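Local atomic coordinates of oxidoreductase, zinc-binding dehydrogenase family (PDB entry 5K1S), a protein that is a zinc-containing medium-chain reductase involved in the alternative de novo biosynthesis of isovaleryl coenzyme A in Myxococcus xanthus. Residues Val56-Val61 / Phe344-Arg349; Arg24-Ala29 / Thr71-Ile76; Val260-Phe265 / Val281-Ser286; Gly136-Phe141 / Leu355-Pro360; Ala101-Arg106 / Arg128-Glu133. All blocks are in the same frame, centred on the assembly; numbering follows the deposited sequence.

Contact 1. Residues Val56-Val61 / Phe344-Arg349. With ZN (zinc ion), chain F.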
# COMPACT_ATOMS: atom_id res chain seq x y z
N VAL A 56 -15.92 -19.27 16.43
CA VAL A 56 -14.69 -19.25 17.22
C VAL A 56 -13.58 -18.75 16.30
O VAL A 56 -13.21 -19.42 15.33
CB VAL A 56 -14.36 -20.63 17.79
CG1 VAL A 56 -13.09 -20.57 18.64
CG2 VAL A 56 -15.53 -21.16 18.61
N CYS A 57 -13.05 -17.57 16.61
CA CYS A 57 -11.96 -16.97 15.86
C CYS A 57 -10.70 -16.97 16.71
O CYS A 57 -10.76 -16.73 17.92
CB CYS A 57 -12.32 -15.54 15.44
SG CYS A 57 -11.03 -14.67 14.56
N TYR A 58 -9.55 -17.25 16.09
CA TYR A 58 -8.30 -17.29 16.84
C TYR A 58 -8.07 -15.98 17.59
O TYR A 58 -7.40 -15.97 18.63
CB TYR A 58 -7.12 -17.57 15.90
CG TYR A 58 -5.80 -17.69 16.63
CD1 TYR A 58 -5.43 -18.88 17.23
CD2 TYR A 58 -4.94 -16.61 16.74
CE1 TYR A 58 -4.23 -19.00 17.90
CE2 TYR A 58 -3.74 -16.71 17.41
CZ TYR A 58 -3.39 -17.91 17.99
OH TYR A 58 -2.19 -18.03 18.66
N HIS A 59 -8.61 -14.88 17.08
CA HIS A 59 -8.65 -13.63 17.84
C HIS A 59 -9.15 -13.88 19.26
O HIS A 59 -8.64 -13.29 20.21
CB HIS A 59 -9.55 -12.63 17.10
CG HIS A 59 -9.55 -11.26 17.69
ND1 HIS A 59 -8.60 -10.31 17.36
CD2 HIS A 59 -10.39 -10.66 18.56
CE1 HIS A 59 -8.86 -9.19 18.01
NE2 HIS A 59 -9.94 -9.37 18.75
N ASP A 60 -10.14 -14.77 19.41
CA ASP A 60 -10.68 -15.07 20.73
C ASP A 60 -9.63 -15.73 21.62
O ASP A 60 -9.61 -15.51 22.83
CB ASP A 60 -11.90 -15.99 20.61
CG ASP A 60 -13.03 -15.36 19.81
OD1 ASP A 60 -13.12 -14.11 19.78
OD2 ASP A 60 -13.82 -16.12 19.21
N VAL A 61 -8.76 -16.55 21.03
CA VAL A 61 -7.67 -17.16 21.79
C VAL A 61 -6.77 -16.07 22.38
O VAL A 61 -6.49 -16.05 23.58
CB VAL A 61 -6.87 -18.13 20.91
CG1 VAL A 61 -5.67 -18.69 21.67
CG2 VAL A 61 -7.76 -19.26 20.42
N PHE A 344 -8.82 -25.23 22.52
CA PHE A 344 -7.74 -26.20 22.48
C PHE A 344 -7.56 -26.75 21.07
O PHE A 344 -6.44 -26.80 20.55
CB PHE A 344 -8.01 -27.33 23.47
CG PHE A 344 -6.85 -28.26 23.67
CD1 PHE A 344 -6.61 -29.30 22.79
CD2 PHE A 344 -5.99 -28.09 24.75
CE1 PHE A 344 -5.54 -30.16 22.97
CE2 PHE A 344 -4.92 -28.94 24.94
CZ PHE A 344 -4.69 -29.98 24.05
N ARG A 345 -8.66 -27.17 20.44
CA ARG A 345 -8.59 -27.62 19.05
C ARG A 345 -7.98 -26.55 18.16
O ARG A 345 -7.08 -26.82 17.36
CB ARG A 345 -9.98 -28.00 18.55
CG ARG A 345 -10.56 -29.27 19.15
CD ARG A 345 -11.92 -29.58 18.54
NE ARG A 345 -11.85 -29.73 17.09
CZ ARG A 345 -12.91 -29.89 16.30
NH1 ARG A 345 -14.13 -29.92 16.81
NH2 ARG A 345 -12.74 -30.02 14.99
N LEU A 346 -8.47 -25.31 18.29
CA LEU A 346 -8.02 -24.24 17.41
C LEU A 346 -6.56 -23.90 17.66
O LEU A 346 -5.81 -23.62 16.72
CB LEU A 346 -8.91 -23.01 17.60
CG LEU A 346 -8.64 -21.82 16.68
CD1 LEU A 346 -8.75 -22.21 15.21
CD2 LEU A 346 -9.61 -20.69 17.00
N GLU A 347 -6.13 -23.91 18.92
CA GLU A 347 -4.74 -23.57 19.24
C GLU A 347 -3.78 -24.57 18.60
O GLU A 347 -2.80 -24.18 17.95
CB GLU A 347 -4.54 -23.54 20.76
CG GLU A 347 -5.07 -22.30 21.44
CD GLU A 347 -4.88 -22.35 22.94
OE1 GLU A 347 -4.87 -23.46 23.51
OE2 GLU A 347 -4.73 -21.27 23.55
N ASN A 348 -4.04 -25.86 18.78
CA ASN A 348 -3.13 -26.91 18.35
C ASN A 348 -3.31 -27.28 16.88
O ASN A 348 -2.84 -28.36 16.46
CB ASN A 348 -3.31 -28.15 19.23
CG ASN A 348 -3.01 -27.87 20.69
OD1 ASN A 348 -3.90 -27.89 21.54
ND2 ASN A 348 -1.74 -27.59 20.99
N ARG A 349 -3.96 -26.43 16.09
CA ARG A 349 -4.11 -26.64 14.65
C ARG A 349 -4.73 -27.99 14.32
O ARG A 349 -4.59 -28.49 13.20
CB ARG A 349 -2.76 -26.49 13.93
ZN ZN F . -12.43 -12.70 13.96
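Leu346 projects from helix 339-347 onto the beginning of helix 58-64, where Val56, Tyr58 and Val61 receive it. Its CB points toward the other segment, and CG, anti to the backbone N (chi1 -176°), comes to the edge of the Tyr58 ring, near the ring plane. The branch CD2 makes the remaining contacts. Leu346 CD2 rests on the backbone at Tyr58 N (3.6 Å) and is flanked by Val56 CG1 at 3.8 Å and Val61 CG2 at 4.1 Å. The helix it meets starts at a metal site. Cys57 is its N-cap and forms a capping box with Asp60, donating from Cys57 N to Asp60 OD2 (3.1 Å) from above the carboxylate plane; the Cys57 side chain leaves the backbone away from helix 339-347, and its SG binds zinc at 2.5 Å, as do His79 and Cys166. One turn further, Val61 crosses Glu347, and Val61 CG1 lies 3.7 Å from Glu347 CG. An alanine in place of Val61 would remove both methyls and would probably open a gap beside Leu346 CD2 and the aliphatic part of Glu347. Glu347 OE2 reaches past the valine into salt bridges with Arg64 and Arg65, which would probably offset its charge at this partly exposed end of the contact.

Contact 2. Residues Arg24-Ala29 / Thr71-Ile76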
# COMPACT_ATOMS: atom_id res chain seq x y z
N ARG A 24 -13.05 -15.51 34.02
CA ARG A 24 -12.76 -14.73 35.22
C ARG A 24 -11.27 -14.54 35.46
O ARG A 24 -10.90 -13.76 36.35
CB ARG A 24 -13.40 -15.40 36.44
CG ARG A 24 -14.91 -15.56 36.29
CD ARG A 24 -15.60 -15.84 37.61
NE ARG A 24 -17.05 -15.72 37.47
CZ ARG A 24 -17.72 -14.57 37.56
NH1 ARG A 24 -17.08 -13.43 37.80
NH2 ARG A 24 -19.04 -14.56 37.41
N SER A 25 -10.40 -15.21 34.70
CA SER A 25 -8.97 -14.95 34.76
C SER A 25 -8.35 -15.34 33.43
O SER A 25 -8.58 -16.45 32.94
CB SER A 25 -8.31 -15.73 35.91
OG SER A 25 -8.34 -17.13 35.68
N PHE A 26 -7.58 -14.42 32.84
CA PHE A 26 -6.89 -14.72 31.60
C PHE A 26 -5.93 -15.88 31.80
O PHE A 26 -5.30 -16.01 32.86
CB PHE A 26 -6.14 -13.49 31.10
CG PHE A 26 -7.01 -12.30 30.85
CD1 PHE A 26 -7.94 -12.31 29.81
CD2 PHE A 26 -6.91 -11.17 31.64
CE1 PHE A 26 -8.74 -11.21 29.58
CE2 PHE A 26 -7.71 -10.07 31.40
CZ PHE A 26 -8.62 -10.09 30.37
N GLY A 27 -5.81 -16.73 30.79
CA GLY A 27 -4.92 -17.87 30.88
C GLY A 27 -5.25 -19.00 29.91
O GLY A 27 -5.55 -18.75 28.74
N GLU A 28 -5.20 -20.23 30.40
CA GLU A 28 -5.39 -21.40 29.56
C GLU A 28 -6.85 -21.53 29.13
O GLU A 28 -7.76 -20.91 29.70
CB GLU A 28 -4.96 -22.67 30.29
CG GLU A 28 -5.77 -22.96 31.54
CD GLU A 28 -5.39 -24.27 32.20
OE1 GLU A 28 -4.27 -24.77 31.93
OE2 GLU A 28 -6.20 -24.80 32.99
N ALA A 29 -7.07 -22.36 28.10
CA ALA A 29 -8.41 -22.54 27.55
C ALA A 29 -9.40 -22.99 28.61
O ALA A 29 -10.59 -22.67 28.52
CB ALA A 29 -8.36 -23.55 26.40
N THR A 71 -9.64 -5.66 27.11
CA THR A 71 -10.52 -6.66 27.70
C THR A 71 -10.30 -6.71 29.20
O THR A 71 -9.19 -6.49 29.70
CB THR A 71 -10.28 -8.03 27.08
OG1 THR A 71 -10.21 -7.92 25.65
CG2 THR A 71 -11.41 -8.99 27.45
N SER A 72 -11.37 -7.00 29.94
CA SER A 72 -11.33 -6.97 31.40
C SER A 72 -12.21 -8.07 31.97
O SER A 72 -13.39 -8.17 31.62
CB SER A 72 -11.80 -5.60 31.92
OG SER A 72 -11.66 -5.52 33.32
N VAL A 73 -11.63 -8.88 32.84
CA VAL A 73 -12.36 -9.98 33.48
C VAL A 73 -13.25 -9.43 34.61
O VAL A 73 -12.87 -8.48 35.29
CB VAL A 73 -11.40 -11.05 34.03
CG1 VAL A 73 -10.61 -11.70 32.90
CG2 VAL A 73 -10.45 -10.46 35.08
N PRO A 74 -14.43 -10.04 34.82
CA PRO A 74 -15.01 -11.15 34.05
C PRO A 74 -15.43 -10.70 32.65
O PRO A 74 -15.84 -9.55 32.48
CB PRO A 74 -16.21 -11.57 34.89
CG PRO A 74 -16.59 -10.35 35.64
CD PRO A 74 -15.31 -9.63 35.92
N ALA A 75 -15.33 -11.60 31.67
CA ALA A 75 -15.53 -11.23 30.28
C ALA A 75 -16.27 -12.33 29.53
O ALA A 75 -16.00 -13.52 29.73
CB ALA A 75 -14.20 -10.94 29.58
N ILE A 76 -17.19 -11.91 28.67
CA ILE A 76 -17.85 -12.80 27.72
C ILE A 76 -17.20 -12.54 26.36
O ILE A 76 -17.34 -11.44 25.80
CB ILE A 76 -19.36 -12.56 27.68
CG1 ILE A 76 -19.99 -12.88 29.04
CG2 ILE A 76 -20.01 -13.40 26.58
CD1 ILE A 76 -21.44 -12.45 29.17
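Thr71 meets the rim of the Phe26 ring: Thr71 O lies near the ring plane, 3.7 Å from Phe26 CZ, and Thr71 CG2 is 4.1 Å from Phe26 CE1. Its hydroxyl is engaged with Asn63. Ser72 adds its backbone N at the same ring edge. Val73 then provides the centrepiece, a CH-pi contact in which its CG1 sits over the middle of the Phe26 face, 3.6 Å from the centroid and 14° off the normal. Val73 CG1 is anti to the carbonyl carbon (chi1 -63°), which puts CG2 between the backbone N and the carbonyl carbon, 3.6 Å from Arg24 O. An alanine in place of Phe26 would probably leave Val73 CG1 without the face it rests on and Thr71 without its aromatic neighbour. Pro74 follows a cis peptide bond and presents CB to Arg24 NH1 at 3.6 Å, while Arg24 NH2 forms a salt bridge with Glu35. Ala75 ties the loop by its backbone to Leu23. The contact thus joins the turn between strands 17-23 and 32-38 to the loop leading into strand 80-88. With no hydrogen bond between the two segments, the fit probably rests on van der Waals contact, mainly of apolar groups, at the protein surface.

Contact 3. Residues Val260-Phe265 / Val281-Ser286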
# COMPACT_ATOMS: atom_id res chain seq x y z
N VAL A 260 -0.86 -14.68 4.29
CA VAL A 260 0.19 -15.22 5.15
C VAL A 260 1.01 -14.08 5.76
O VAL A 260 1.18 -14.00 6.98
CB VAL A 260 1.09 -16.19 4.36
CG1 VAL A 260 2.21 -16.72 5.24
CG2 VAL A 260 0.26 -17.34 3.80
N GLY A 261 1.52 -13.19 4.91
CA GLY A 261 2.32 -12.07 5.37
C GLY A 261 3.80 -12.26 5.13
O GLY A 261 4.23 -12.52 4.00
N SER A 262 4.60 -12.15 6.20
CA SER A 262 6.05 -12.12 6.06
C SER A 262 6.59 -13.38 5.38
O SER A 262 7.54 -13.31 4.60
CB SER A 262 6.70 -11.94 7.43
OG SER A 262 6.29 -12.95 8.33
N ALA A 263 5.99 -14.54 5.67
CA ALA A 263 6.56 -15.80 5.21
C ALA A 263 6.62 -15.87 3.69
O ALA A 263 7.56 -16.43 3.12
CB ALA A 263 5.77 -16.97 5.77
N THR A 264 5.62 -15.30 3.01
CA THR A 264 5.53 -15.37 1.56
C THR A 264 5.70 -14.02 0.88
O THR A 264 5.65 -13.95 -0.35
CB THR A 264 4.18 -15.97 1.14
OG1 THR A 264 3.12 -15.08 1.52
CG2 THR A 264 3.96 -17.32 1.80
N PHE A 265 5.91 -12.94 1.65
CA PHE A 265 5.85 -11.60 1.08
C PHE A 265 6.92 -11.39 0.01
O PHE A 265 6.62 -10.95 -1.11
CB PHE A 265 6.00 -10.56 2.19
CG PHE A 265 5.60 -9.17 1.79
CD1 PHE A 265 4.27 -8.83 1.65
CD2 PHE A 265 6.57 -8.21 1.55
CE1 PHE A 265 3.91 -7.55 1.28
CE2 PHE A 265 6.21 -6.93 1.18
CZ PHE A 265 4.88 -6.60 1.04
N VAL A 281 -3.52 -8.33 4.23
CA VAL A 281 -4.54 -8.47 5.27
C VAL A 281 -4.08 -9.31 6.45
O VAL A 281 -4.68 -9.20 7.54
CB VAL A 281 -5.84 -9.05 4.67
CG1 VAL A 281 -5.61 -10.45 4.11
CG2 VAL A 281 -6.97 -9.06 5.70
N GLY A 282 -3.03 -10.13 6.33
CA GLY A 282 -2.65 -11.01 7.41
C GLY A 282 -1.14 -11.11 7.54
O GLY A 282 -0.39 -10.88 6.60
N ASN A 283 -0.72 -11.46 8.76
CA ASN A 283 0.69 -11.75 9.06
C ASN A 283 0.70 -12.84 10.13
O ASN A 283 0.75 -12.56 11.33
CB ASN A 283 1.43 -10.50 9.53
CG ASN A 283 2.93 -10.63 9.38
OD1 ASN A 283 3.42 -11.40 8.55
ND2 ASN A 283 3.68 -9.88 10.18
N LEU A 284 0.65 -14.10 9.68
CA LEU A 284 0.45 -15.21 10.60
C LEU A 284 1.65 -15.41 11.52
O LEU A 284 1.47 -15.66 12.72
CB LEU A 284 0.17 -16.49 9.80
CG LEU A 284 -1.11 -16.41 8.95
CD1 LEU A 284 -1.33 -17.69 8.17
CD2 LEU A 284 -2.33 -16.10 9.82
N GLU A 285 2.86 -15.28 11.00
CA GLU A 285 4.06 -15.49 11.81
C GLU A 285 4.49 -14.23 12.55
O GLU A 285 5.45 -14.29 13.32
CB GLU A 285 5.20 -16.01 10.93
CG GLU A 285 4.92 -17.38 10.34
CD GLU A 285 6.05 -17.89 9.47
OE1 GLU A 285 7.05 -17.17 9.30
OE2 GLU A 285 5.93 -19.03 8.96
N SER A 286 3.82 -13.10 12.33
CA SER A 286 4.13 -11.85 13.02
C SER A 286 5.55 -11.38 12.77
O SER A 286 6.06 -10.51 13.49
CB SER A 286 3.88 -11.98 14.53
OG SER A 286 2.56 -12.40 14.80
O HOH W 1 8.54 -14.83 8.55
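Asn283 and Ser262 face each other where two neighbouring parallel strands of the Rossmann-like domain end. Strand 253-258, helix 262-270 and strand 276-280 form a beta-alpha-beta unit, and the contact joins the start of its helix to the loop beyond its second strand. Asn283 has CG anti to the backbone N (chi1 -160°), and its OD1 comes up to the helix start, accepting from Ser262 N at 2.7 Å with the donor tilted 23° from the carbonyl plane. Ser262 OG stands 3.3 Å from Asn283 OD1, at most a weak bond whose proton has another possible acceptor. At the other end of the amide, Asn283 ND2 donates to Gly287 O; with both ends held, the side chain is unlikely to rotate. Gly261 lies against this amide. At its backbone angles a CB would point toward Asn283 and run into OD1, and would also press on the preceding carbonyl oxygen. A backbone bond, Leu284 N to Val260 O (2.8 Å), lies alongside, and the Leu284 side chain leans past that carbonyl, with CG 3.9 Å from Val260 O. Asn283 also packs on Pro293 of the second subunit, which places the loop at an interface between subunits. Glu285, extended beyond CG, lays its carboxylate against Ala263, OE1 and OE2 each 3.8 Å from Ala263 CB. A water molecule links the two segments there, 2.9 Å from Ser262 OG and donating to Glu285 OE1 at 2.9 Å.

Contact 4. Residues Gly136-Phe141 / Leu355-Pro360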
# COMPACT_ATOMS: atom_id res chain seq x y z
N GLY A 136 -19.55 -10.36 24.41
CA GLY A 136 -19.49 -11.07 23.15
C GLY A 136 -20.61 -12.07 22.97
O GLY A 136 -21.63 -12.04 23.67
N GLY A 137 -20.42 -12.98 22.02
CA GLY A 137 -21.42 -13.94 21.63
C GLY A 137 -21.28 -15.32 22.25
O GLY A 137 -22.03 -16.22 21.87
N TYR A 138 -20.35 -15.51 23.18
CA TYR A 138 -20.26 -16.77 23.91
C TYR A 138 -21.36 -16.85 24.96
O TYR A 138 -21.10 -17.06 26.14
CB TYR A 138 -18.90 -16.92 24.60
CG TYR A 138 -17.73 -17.20 23.68
CD1 TYR A 138 -17.87 -17.11 22.29
CD2 TYR A 138 -16.49 -17.55 24.20
CE1 TYR A 138 -16.80 -17.35 21.46
CE2 TYR A 138 -15.42 -17.80 23.36
CZ TYR A 138 -15.59 -17.70 22.00
OH TYR A 138 -14.55 -17.94 21.13
N ALA A 139 -22.61 -16.67 24.53
CA ALA A 139 -23.72 -16.58 25.47
C ALA A 139 -25.02 -16.74 24.71
O ALA A 139 -25.06 -16.71 23.48
CB ALA A 139 -23.68 -15.25 26.23
N GLN A 140 -26.11 -16.93 25.47
CA GLN A 140 -27.43 -17.06 24.88
C GLN A 140 -27.97 -15.74 24.35
O GLN A 140 -28.82 -15.74 23.46
CB GLN A 140 -28.41 -17.63 25.90
CG GLN A 140 -28.08 -19.04 26.36
CD GLN A 140 -29.07 -19.57 27.39
OE1 GLN A 140 -29.27 -18.96 28.44
NE2 GLN A 140 -29.69 -20.70 27.08
N PHE A 141 -27.48 -14.62 24.87
CA PHE A 141 -27.98 -13.30 24.51
C PHE A 141 -26.82 -12.31 24.50
O PHE A 141 -25.76 -12.56 25.08
CB PHE A 141 -29.07 -12.80 25.47
CG PHE A 141 -30.25 -13.73 25.59
CD1 PHE A 141 -30.23 -14.77 26.50
CD2 PHE A 141 -31.37 -13.54 24.81
CE1 PHE A 141 -31.32 -15.62 26.61
CE2 PHE A 141 -32.46 -14.38 24.92
CZ PHE A 141 -32.43 -15.42 25.82
N LEU A 355 -14.94 -23.36 13.40
CA LEU A 355 -15.67 -23.91 14.53
C LEU A 355 -16.77 -22.93 14.95
O LEU A 355 -16.64 -21.72 14.78
CB LEU A 355 -14.74 -24.18 15.72
CG LEU A 355 -13.63 -25.19 15.46
CD1 LEU A 355 -12.64 -25.20 16.62
CD2 LEU A 355 -14.21 -26.59 15.23
N VAL A 356 -17.85 -23.48 15.50
CA VAL A 356 -19.01 -22.69 15.88
C VAL A 356 -19.49 -23.16 17.24
O VAL A 356 -19.61 -24.37 17.48
CB VAL A 356 -20.14 -22.81 14.84
CG1 VAL A 356 -21.36 -22.02 15.28
CG2 VAL A 356 -19.66 -22.33 13.47
N LEU A 357 -19.78 -22.21 18.13
CA LEU A 357 -20.37 -22.50 19.42
C LEU A 357 -21.87 -22.24 19.35
O LEU A 357 -22.30 -21.16 18.94
CB LEU A 357 -19.74 -21.65 20.52
CG LEU A 357 -18.27 -21.92 20.82
CD1 LEU A 357 -17.72 -20.91 21.82
CD2 LEU A 357 -18.07 -23.34 21.34
N VAL A 358 -22.66 -23.23 19.75
CA VAL A 358 -24.12 -23.17 19.71
C VAL A 358 -24.61 -23.06 21.15
O VAL A 358 -24.50 -24.03 21.91
CB VAL A 358 -24.72 -24.39 19.01
CG1 VAL A 358 -26.23 -24.26 18.93
CG2 VAL A 358 -24.12 -24.56 17.63
N PRO A 359 -25.15 -21.91 21.58
CA PRO A 359 -25.67 -21.82 22.94
C PRO A 359 -26.88 -22.73 23.11
O PRO A 359 -27.59 -23.03 22.14
CB PRO A 359 -26.07 -20.34 23.08
CG PRO A 359 -25.34 -19.64 21.99
CD PRO A 359 -25.24 -20.62 20.87
N PRO A 360 -27.14 -23.20 24.33
CA PRO A 360 -28.35 -24.00 24.57
C PRO A 360 -29.60 -23.14 24.50
O PRO A 360 -29.55 -21.91 24.51
CB PRO A 360 -28.13 -24.56 25.97
CG PRO A 360 -27.25 -23.56 26.64
CD PRO A 360 -26.35 -23.02 25.56
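The Tyr138 ring carries Leu357 on one face: Leu357 CD1 lies over the ring centre in a CH-pi contact, 3.8 Å from the centroid and 14° off the normal. The ring atom nearest Leu357 CD1 is Tyr138 CE1, at 3.7 Å. A second flat group, the amide of Gln140, meets Pro360 in its own plane. Gln140 NE2 donates to Pro360 O at 2.8 Å in a nearly straight bond (166° at the hydrogen), yet this donor stands above the plane of the proline carbonyl, 64° out of it. The other end of the amide, OE1, accepts from Lys19 N, so both polar atoms of the glutamine are engaged and its rotation is probably fixed. Between these two groups the loop 136-141 follows strand 354-358 toward the carboxy terminus. That strand lies in the mixed sheet of the catalytic domain, antiparallel to 46-56 and parallel to 330-335, and the loop runs alongside Leu357 of the strand and Pro359 just beyond its end. Tyr138 is the centre of an inverse gamma turn, and its ring is directed toward the zinc-binding part of the domain, where the hydroxyl is hydrogen-bonded to His343 and weakly to Asp60. Further along, Pro359 fits against the backbone: Pro359 CG lies 3.3 Å from Ala139 O, and Pro359 CB is 4.0 Å from Gln140 CA. The side chains of Gln140 and Pro359 run past one another in opposite directions, bringing Gln140 CG within 4.1 Å of Pro359 CB. Pro360 CG, 3.8 Å from Gln140 NE2, flanks the amide at the exposed end.

Contact 5. Residues Ala101-Arg106 / Arg128-Glu133; sequences AATLQR and RFFGEE
Arg106 and Phe129 lie side by side across a single backbone bridge, and Arg106 CB sits over the centre of the Phe129 ring, 3.5 Å from its centroid and 7° off the normal. Arg106 CG is in the crowded position between backbone N and carbonyl carbon (chi1 60°), and the chain continues past the rim, Arg106 CD 3.7 Å from Phe129 CZ. The guanidinium does not stack; its plane is 67° from that of the ring. A second CH-pi contact has Thr103 CB over the centre of the Phe130 ring, 4.0 Å from the centroid, with Thr103 CG2 at 3.9 Å from Phe130 CE2. Between the two rings, Phe130 N donates to Gln105 O at 3.0 Å; that oxygen also lies at the edge of the Phe130 ring, in its plane. Outside this shell, a type II turn from Phe129 to Glu132, with Gly131 at a positive phi, reverses the chain. Thr103 OG1 is hydrogen-bonded to Ala81 N and His79 O, and Arg106 NH1 to Asn120 O. Between the two segments the chain forms the zinc lobe of Cys109, Cys112, Cys115 and Cys123, which resembles the structural zinc lobe of related dehydrogenases, and the contact brings the two ends of the lobe together. The Gln105 side chain leaves the backbone away from segment 128-133, and its nearest atom is about 4 Å from the other zinc, bound by Cys57, His79 and Cys166. Aliphatic carbons on ring faces together with one firm backbone bond imply a largely apolar join between the surroundings of the two metals, with Arg106 NH1 bonded outside it.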
# COMPACT_ATOMS: atom_id res chain seq x y z
N ALA A 101 -29.76 -11.07 12.54
CA ALA A 101 -28.59 -10.20 12.55
C ALA A 101 -27.32 -11.00 12.80
O ALA A 101 -27.35 -12.12 13.31
CB ALA A 101 -28.73 -9.11 13.61
N ALA A 102 -26.19 -10.39 12.44
CA ALA A 102 -24.87 -10.94 12.71
C ALA A 102 -23.93 -9.80 13.06
O ALA A 102 -23.91 -8.78 12.37
CB ALA A 102 -24.33 -11.72 11.50
N THR A 103 -23.17 -9.97 14.13
CA THR A 103 -22.33 -8.90 14.65
C THR A 103 -21.06 -8.73 13.82
O THR A 103 -20.51 -9.70 13.28
CB THR A 103 -21.94 -9.17 16.11
OG1 THR A 103 -21.26 -10.43 16.19
CG2 THR A 103 -23.18 -9.19 17.00
N LEU A 104 -20.60 -7.49 13.73
CA LEU A 104 -19.29 -7.19 13.18
C LEU A 104 -18.22 -7.53 14.21
O LEU A 104 -18.50 -8.05 15.30
CB LEU A 104 -19.20 -5.72 12.77
CG LEU A 104 -19.97 -5.26 11.54
CD1 LEU A 104 -19.96 -3.75 11.45
CD2 LEU A 104 -19.39 -5.86 10.28
N GLN A 105 -16.96 -7.24 13.87
CA GLN A 105 -15.88 -7.41 14.83
C GLN A 105 -15.80 -6.23 15.79
O GLN A 105 -15.75 -6.42 17.01
CB GLN A 105 -14.55 -7.59 14.09
CG GLN A 105 -14.51 -8.84 13.20
CD GLN A 105 -14.10 -8.54 11.77
OE1 GLN A 105 -13.97 -7.38 11.37
NE2 GLN A 105 -13.88 -9.59 10.99
N ARG A 106 -15.81 -5.01 15.25
CA ARG A 106 -15.67 -3.80 16.05
C ARG A 106 -16.72 -2.78 15.63
O ARG A 106 -17.35 -2.90 14.58
CB ARG A 106 -14.27 -3.19 15.89
CG ARG A 106 -13.93 -2.81 14.45
CD ARG A 106 -12.56 -2.17 14.34
NE ARG A 106 -12.52 -0.84 14.96
CZ ARG A 106 -13.01 0.26 14.40
NH1 ARG A 106 -13.61 0.20 13.22
NH2 ARG A 106 -12.91 1.42 15.03
N ARG A 128 -14.70 -0.02 19.91
CA ARG A 128 -15.13 -1.12 20.76
C ARG A 128 -15.31 -2.39 19.94
O ARG A 128 -15.92 -2.38 18.88
CB ARG A 128 -16.43 -0.75 21.47
CG ARG A 128 -16.25 0.25 22.60
CD ARG A 128 -17.35 1.30 22.59
NE ARG A 128 -18.67 0.70 22.47
CZ ARG A 128 -19.78 1.37 22.17
NH1 ARG A 128 -19.73 2.68 21.96
NH2 ARG A 128 -20.94 0.74 22.09
N PHE A 129 -14.77 -3.49 20.46
CA PHE A 129 -14.90 -4.80 19.85
C PHE A 129 -15.93 -5.63 20.60
O PHE A 129 -16.11 -5.49 21.81
CB PHE A 129 -13.55 -5.54 19.86
CG PHE A 129 -12.68 -5.24 18.68
CD1 PHE A 129 -11.97 -4.06 18.60
CD2 PHE A 129 -12.54 -6.17 17.65
CE1 PHE A 129 -11.16 -3.79 17.50
CE2 PHE A 129 -11.73 -5.91 16.56
CZ PHE A 129 -11.04 -4.72 16.49
N PHE A 130 -16.61 -6.50 19.87
CA PHE A 130 -17.46 -7.50 20.50
C PHE A 130 -16.60 -8.56 21.16
O PHE A 130 -15.62 -9.05 20.57
CB PHE A 130 -18.41 -8.13 19.48
CG PHE A 130 -19.52 -7.22 19.05
CD1 PHE A 130 -19.35 -6.36 17.98
CD2 PHE A 130 -20.74 -7.23 19.71
CE1 PHE A 130 -20.38 -5.53 17.58
CE2 PHE A 130 -21.76 -6.39 19.32
CZ PHE A 130 -21.58 -5.54 18.25
N GLY A 131 -16.94 -8.93 22.39
CA GLY A 131 -16.13 -9.84 23.16
C GLY A 131 -14.98 -9.19 23.89
O GLY A 131 -14.16 -9.90 24.49
N GLU A 132 -14.88 -7.86 23.86
CA GLU A 132 -13.84 -7.14 24.58
C GLU A 132 -14.45 -6.04 25.44
O GLU A 132 -14.90 -6.31 26.56
CB GLU A 132 -12.81 -6.58 23.59
CG GLU A 132 -12.02 -7.67 22.88
CD GLU A 132 -11.24 -7.15 21.69
OE1 GLU A 132 -10.75 -6.00 21.75
OE2 GLU A 132 -11.12 -7.89 20.70
N GLU A 133 -14.50 -4.81 24.93
CA GLU A 133 -15.08 -3.72 25.72
C GLU A 133 -16.56 -3.94 25.98
O GLU A 133 -17.08 -3.52 27.02
CB GLU A 133 -14.85 -2.38 25.02
CG GLU A 133 -13.43 -2.16 24.55
CD GLU A 133 -13.09 -0.69 24.38
OE1 GLU A 133 -13.44 0.11 25.28
OE2 GLU A 133 -12.49 -0.32 23.35

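Contacts 1, 2, 4 and 5 cluster around the zinc-binding part of the chain, their centres 13 to 18 Å apart, whereas contact 3 belongs to the parallel Rossmann-like sheet, 30 Å from contact 4 between centres. Contacts 4 and 5 reach the same mixed sheet, and their segments adjoin in sequence. Contacts 1 and 4 alternate along the chain, as do 1 and 2; helix 339-347 and strand 354-358 return from the Rossmann-like part to the catalytic domain, and contact 3 is nested inside the loops closed by contacts 1 and 4. Side chains connect neighbours: His59 of contact 1 bonds to Glu132 of contact 5. The catalytic domain is thus assembled from both ends of the sequence around the zinc that Cys57 helps to bind.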